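Local structure of porin (Acinetobacter baumannii AB307-0294, 5DL7) at residues A[339-344]-A[372-377]. The protein binds calcium ions and probably acts as an outer-membrane channel of the OprD porin family, letting small molecules cross the outer membrane. Residues are numbered along the deposited sequence; the frame is centred on the assembly and turned at random.
Sequences NGLRFM and LGYKIP. With C8E ((hydroxyethyloxy)tri(ethyloxy)octane), chain F.
The Y374 ring turns its edge to the backbone of 339-344: L341 N lies in the ring plane, 3.6 Å from CD1, and N339 O comes up near that plane beside CE1. Over one face, offset toward the rim, sits I376 N. With CG anti to the backbone N (chi1 -179°), the phenol lies alongside the N339-G340 backbone that leads into strand 341-353, and a water accepts from Y374 OH at 2.8 Å while donating to N339 O. The F343 ring is placed differently: the detergent lies over one face, its C8 3.7 Å from CD2, and L372 CD1 comes at the edge. That same methyl meets L341 CD1 at 3.9 Å, and L341 CD2 points on to C2 of the detergent tail. L341, F343, L372 and Y374 thus share one face of the sheet, while R342 projects from the other and has a weak, long ion pair with D327.

Strands 341-353 and 363-375 form an antiparallel hairpin of the porin barrel. Here R342 and G373 form a hydrogen-bonded pair: R342 N reaches G373 O at 2.9 Å, and G373 N returns to R342 O at 3.0 Å. Two residues further along each chain, toward the strand ends, K375 N binds G340 O from above the carbonyl plane, 55° out of it, where the chain of 339-344 leaves the strand. G340 has a positive phi, and a CB there would run into K375 O. Beyond it P377 packs its CB against N339 ND2 at 3.5 Å, the two side chains passing in opposite directions.

Detergent bound along L341 and F343 is consistent with their apolar face being the outer, lipid-facing side of the barrel wall; toward N339 the chemistry turns polar, with a water joining the Y374 hydroxyl to the backbone where the strands give way to loops.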
ATOM      1  N   ASN A 339      -3.187  27.095   0.255  1.00 29.76           N
ATOM      2  CA  ASN A 339      -3.993  25.993   0.780  1.00 31.69           C
ATOM      3  C   ASN A 339      -4.220  24.920  -0.309  1.00 30.75           C
ATOM      4  O   ASN A 339      -4.528  25.216  -1.493  1.00 33.28           O
ATOM      5  CB  ASN A 339      -5.314  26.623   1.309  1.00 33.53           C
ATOM      6  CG  ASN A 339      -6.213  25.574   1.956  1.00 35.71           C
ATOM      7  OD1 ASN A 339      -5.751  24.667   2.550  1.00 38.09           O
ATOM      8  ND2 ASN A 339      -7.529  25.659   1.624  1.00 40.72           N
ATOM      9  N   GLY A 340      -4.031  23.681   0.153  1.00 33.22           N
ATOM     10  CA  GLY A 340      -4.011  22.426  -0.616  1.00 32.85           C
ATOM     11  C   GLY A 340      -2.635  21.968  -1.000  1.00 32.11           C
ATOM     12  O   GLY A 340      -2.453  20.841  -1.374  1.00 30.93           O
ATOM     13  N   LEU A 341      -1.579  22.811  -0.651  1.00 28.93           N
ATOM     14  CA  LEU A 341      -0.158  22.331  -0.786  1.00 27.12           C
ATOM     15  C   LEU A 341       0.304  21.678   0.463  1.00 26.69           C
ATOM     16  O   LEU A 341      -0.017  22.109   1.562  1.00 28.77           O
ATOM     17  CB  LEU A 341       0.752  23.564  -1.116  1.00 27.82           C
ATOM     18  CG  LEU A 341       2.187  23.215  -1.519  1.00 28.46           C
ATOM     19  CD1 LEU A 341       2.141  22.595  -2.931  1.00 29.74           C
ATOM     20  CD2 LEU A 341       2.957  24.563  -1.624  1.00 29.17           C
ATOM     21  N   ARG A 342       1.048  20.585   0.283  1.00 28.14           N
ATOM     22  CA  ARG A 342       1.705  19.783   1.310  1.00 27.83           C
ATOM     23  C   ARG A 342       3.102  19.387   0.834  1.00 29.40           C
ATOM     24  O   ARG A 342       3.278  19.095  -0.358  1.00 30.56           O
ATOM     25  CB  ARG A 342       0.974  18.476   1.673  1.00 32.58           C
ATOM     26  CG  ARG A 342      -0.327  18.770   2.393  1.00 38.81           C
ATOM     27  CD  ARG A 342      -1.080  17.456   2.778  1.00 48.54           C
ATOM     28  NE  ARG A 342      -2.082  17.919   3.769  1.00 53.23           N
ATOM     29  CZ  ARG A 342      -2.690  17.101   4.545  1.00 69.34           C
ATOM     30  NH1 ARG A 342      -3.544  17.571   5.467  1.00 75.97           N
ATOM     31  NH2 ARG A 342      -2.502  15.794   4.311  1.00 70.15           N
ATOM     32  N   PHE A 343       4.040  19.491   1.730  1.00 27.78           N
ATOM     33  CA  PHE A 343       5.428  19.067   1.494  1.00 27.45           C
ATOM     34  C   PHE A 343       5.787  18.050   2.541  1.00 27.15           C
ATOM     35  O   PHE A 343       5.494  18.198   3.703  1.00 28.27           O
ATOM     36  CB  PHE A 343       6.375  20.278   1.590  1.00 28.62           C
ATOM     37  CG  PHE A 343       7.824  19.915   1.581  1.00 27.86           C
ATOM     38  CD1 PHE A 343       8.439  19.576   0.392  1.00 29.73           C
ATOM     39  CD2 PHE A 343       8.543  19.909   2.710  1.00 27.42           C
ATOM     40  CE1 PHE A 343       9.816  19.238   0.328  1.00 29.31           C
ATOM     41  CE2 PHE A 343       9.901  19.602   2.653  1.00 28.24           C
ATOM     42  CZ  PHE A 343      10.501  19.273   1.464  1.00 27.50           C
ATOM     43  N   MET A 344       6.530  17.009   2.115  1.00 26.34           N
ATOM     44  CA  MET A 344       7.159  16.060   2.983  1.00 23.84           C
ATOM     45  C   MET A 344       8.537  15.744   2.423  1.00 25.24           C
ATOM     46  O   MET A 344       8.769  15.592   1.292  1.00 26.07           O
ATOM     47  CB  MET A 344       6.341  14.738   3.222  1.00 25.45           C
ATOM     48  CG  MET A 344       6.816  13.847   4.305  1.00 28.33           C
ATOM     49  SD  MET A 344       7.926  12.675   3.476  1.00 32.31           S
ATOM     50  CE  MET A 344       6.768  11.496   2.420  1.00 34.27           C
ATOM     51  N   LEU A 372       5.958  16.467  -2.832  1.00 25.98           N
ATOM     52  CA  LEU A 372       5.187  17.734  -2.986  1.00 25.74           C
ATOM     53  C   LEU A 372       3.899  17.478  -3.660  1.00 28.33           C
ATOM     54  O   LEU A 372       3.895  16.911  -4.729  1.00 28.24           O
ATOM     55  CB  LEU A 372       5.987  18.724  -3.770  1.00 29.13           C
ATOM     56  CG  LEU A 372       5.491  20.168  -3.664  1.00 29.08           C
ATOM     57  CD1 LEU A 372       5.527  20.738  -2.298  1.00 31.02           C
ATOM     58  CD2 LEU A 372       6.291  20.960  -4.659  1.00 33.51           C
ATOM     59  N   GLY A 373       2.762  17.774  -2.967  1.00 28.42           N
ATOM     60  CA  GLY A 373       1.409  17.505  -3.514  1.00 31.26           C
ATOM     61  C   GLY A 373       0.557  18.752  -3.406  1.00 33.07           C
ATOM     62  O   GLY A 373       0.727  19.569  -2.424  1.00 31.53           O
ATOM     63  N   TYR A 374      -0.273  19.027  -4.426  1.00 31.84           N
ATOM     64  CA  TYR A 374      -1.155  20.126  -4.443  1.00 32.42           C
ATOM     65  C   TYR A 374      -2.523  19.711  -4.920  1.00 36.53           C
ATOM     66  O   TYR A 374      -2.620  19.071  -6.002  1.00 38.20           O
ATOM     67  CB  TYR A 374      -0.673  21.239  -5.366  1.00 32.50           C
ATOM     68  CG  TYR A 374      -1.549  22.444  -5.418  1.00 36.07           C
ATOM     69  CD1 TYR A 374      -1.836  23.192  -4.262  1.00 34.85           C
ATOM     70  CD2 TYR A 374      -2.110  22.859  -6.595  1.00 39.10           C
ATOM     71  CE1 TYR A 374      -2.701  24.243  -4.287  1.00 32.89           C
ATOM     72  CE2 TYR A 374      -2.987  23.950  -6.570  1.00 40.25           C
ATOM     73  CZ  TYR A 374      -3.221  24.605  -5.400  1.00 34.99           C
ATOM     74  OH  TYR A 374      -4.046  25.674  -5.534  1.00 39.19           O
ATOM     75  N   LYS A 375      -3.501  19.989  -4.079  1.00 36.22           N
ATOM     76  CA  LYS A 375      -4.924  19.765  -4.470  1.00 42.41           C
ATOM     77  C   LYS A 375      -5.689  21.038  -4.435  1.00 41.57           C
ATOM     78  O   LYS A 375      -5.744  21.680  -3.442  1.00 40.85           O
ATOM     79  CB  LYS A 375      -5.581  18.785  -3.511  1.00 45.86           C
ATOM     80  CG  LYS A 375      -5.127  17.358  -3.326  1.00 54.08           C
ATOM     81  CD  LYS A 375      -6.403  16.663  -2.738  1.00 62.42           C
ATOM     82  CE  LYS A 375      -7.662  17.520  -3.004  1.00 64.14           C
ATOM     83  NZ  LYS A 375      -8.876  16.746  -3.288  1.00 77.50           N
ATOM     84  N   ILE A 376      -6.256  21.414  -5.561  1.00 41.51           N
ATOM     85  CA  ILE A 376      -6.934  22.653  -5.697  1.00 45.22           C
ATOM     86  C   ILE A 376      -8.169  22.739  -4.707  1.00 49.19           C
ATOM     87  O   ILE A 376      -8.937  21.856  -4.669  1.00 49.05           O
ATOM     88  CB  ILE A 376      -7.393  22.870  -7.162  1.00 48.90           C
ATOM     89  CG1 ILE A 376      -6.177  23.129  -7.959  1.00 50.95           C
ATOM     90  CG2 ILE A 376      -8.412  24.011  -7.307  1.00 53.29           C
ATOM     91  CD1 ILE A 376      -6.330  23.020  -9.429  1.00 60.49           C
ATOM     92  N   PRO A 377      -8.224  23.802  -3.828  1.00 47.56           N
ATOM     93  CA  PRO A 377      -9.138  23.717  -2.689  1.00 50.04           C
ATOM     94  C   PRO A 377     -10.544  24.329  -3.049  1.00 55.69           C
ATOM     95  O   PRO A 377     -11.492  23.928  -2.383  1.00 66.43           O
ATOM     96  CB  PRO A 377      -8.441  24.587  -1.612  1.00 49.95           C
ATOM     97  CG  PRO A 377      -7.663  25.569  -2.399  1.00 46.90           C
ATOM     98  CD  PRO A 377      -7.121  24.728  -3.535  1.00 45.61           C
TER
HETATM   99  C1  C8E F 505       5.630  26.853  -3.777  1.00 56.96           C
HETATM  100  C2  C8E F 505       6.353  26.444  -2.493  1.00 46.99           C
HETATM  101  C3  C8E F 505       6.908  24.997  -2.488  1.00 50.84           C
HETATM  102  C4  C8E F 505       7.710  24.810  -1.193  1.00 50.29           C
HETATM  103  C5  C8E F 505       8.342  23.463  -0.944  1.00 42.27           C
HETATM  104  C6  C8E F 505       9.416  23.440   0.086  1.00 38.48           C
HETATM  105  C7  C8E F 505       8.832  23.548   1.424  1.00 29.00           C
HETATM  106  C8  C8E F 505       9.861  23.365   2.408  1.00 37.30           C
HETATM  107  O9  C8E F 505       8.827  23.663   3.313  1.00 38.98           O
HETATM  108  C10 C8E F 505       8.701  23.974   4.688  1.00 39.62           C
HETATM  109  C11 C8E F 505       7.940  25.232   4.554  1.00 34.22           C
HETATM  110  O12 C8E F 505       7.441  25.927   5.726  1.00 48.35           O
HETATM  111  C13 C8E F 505       8.091  27.191   6.140  1.00 44.70           C
HETATM  112  C14 C8E F 505       7.149  28.130   6.908  1.00 47.39           C
HETATM  113  O15 C8E F 505       7.535  28.452   8.295  1.00 54.29           O
HETATM  114  C16 C8E F 505       6.456  28.988   9.098  1.00 44.19           C
HETATM  115  C17 C8E F 505       6.801  29.075  10.610  1.00 54.01           C
HETATM  116  O18 C8E F 505       6.175  28.250  11.628  1.00 63.65           O
HETATM  117  C19 C8E F 505       4.719  28.307  11.777  1.00 61.94           C
HETATM  118  C20 C8E F 505       3.986  28.193  10.419  1.00 56.47           C
HETATM  119  O21 C8E F 505       2.717  27.561  10.246  1.00 44.26           O
HETATM  120  O   HOH W   1      -4.458  27.143  -3.157  1.00 32.60           O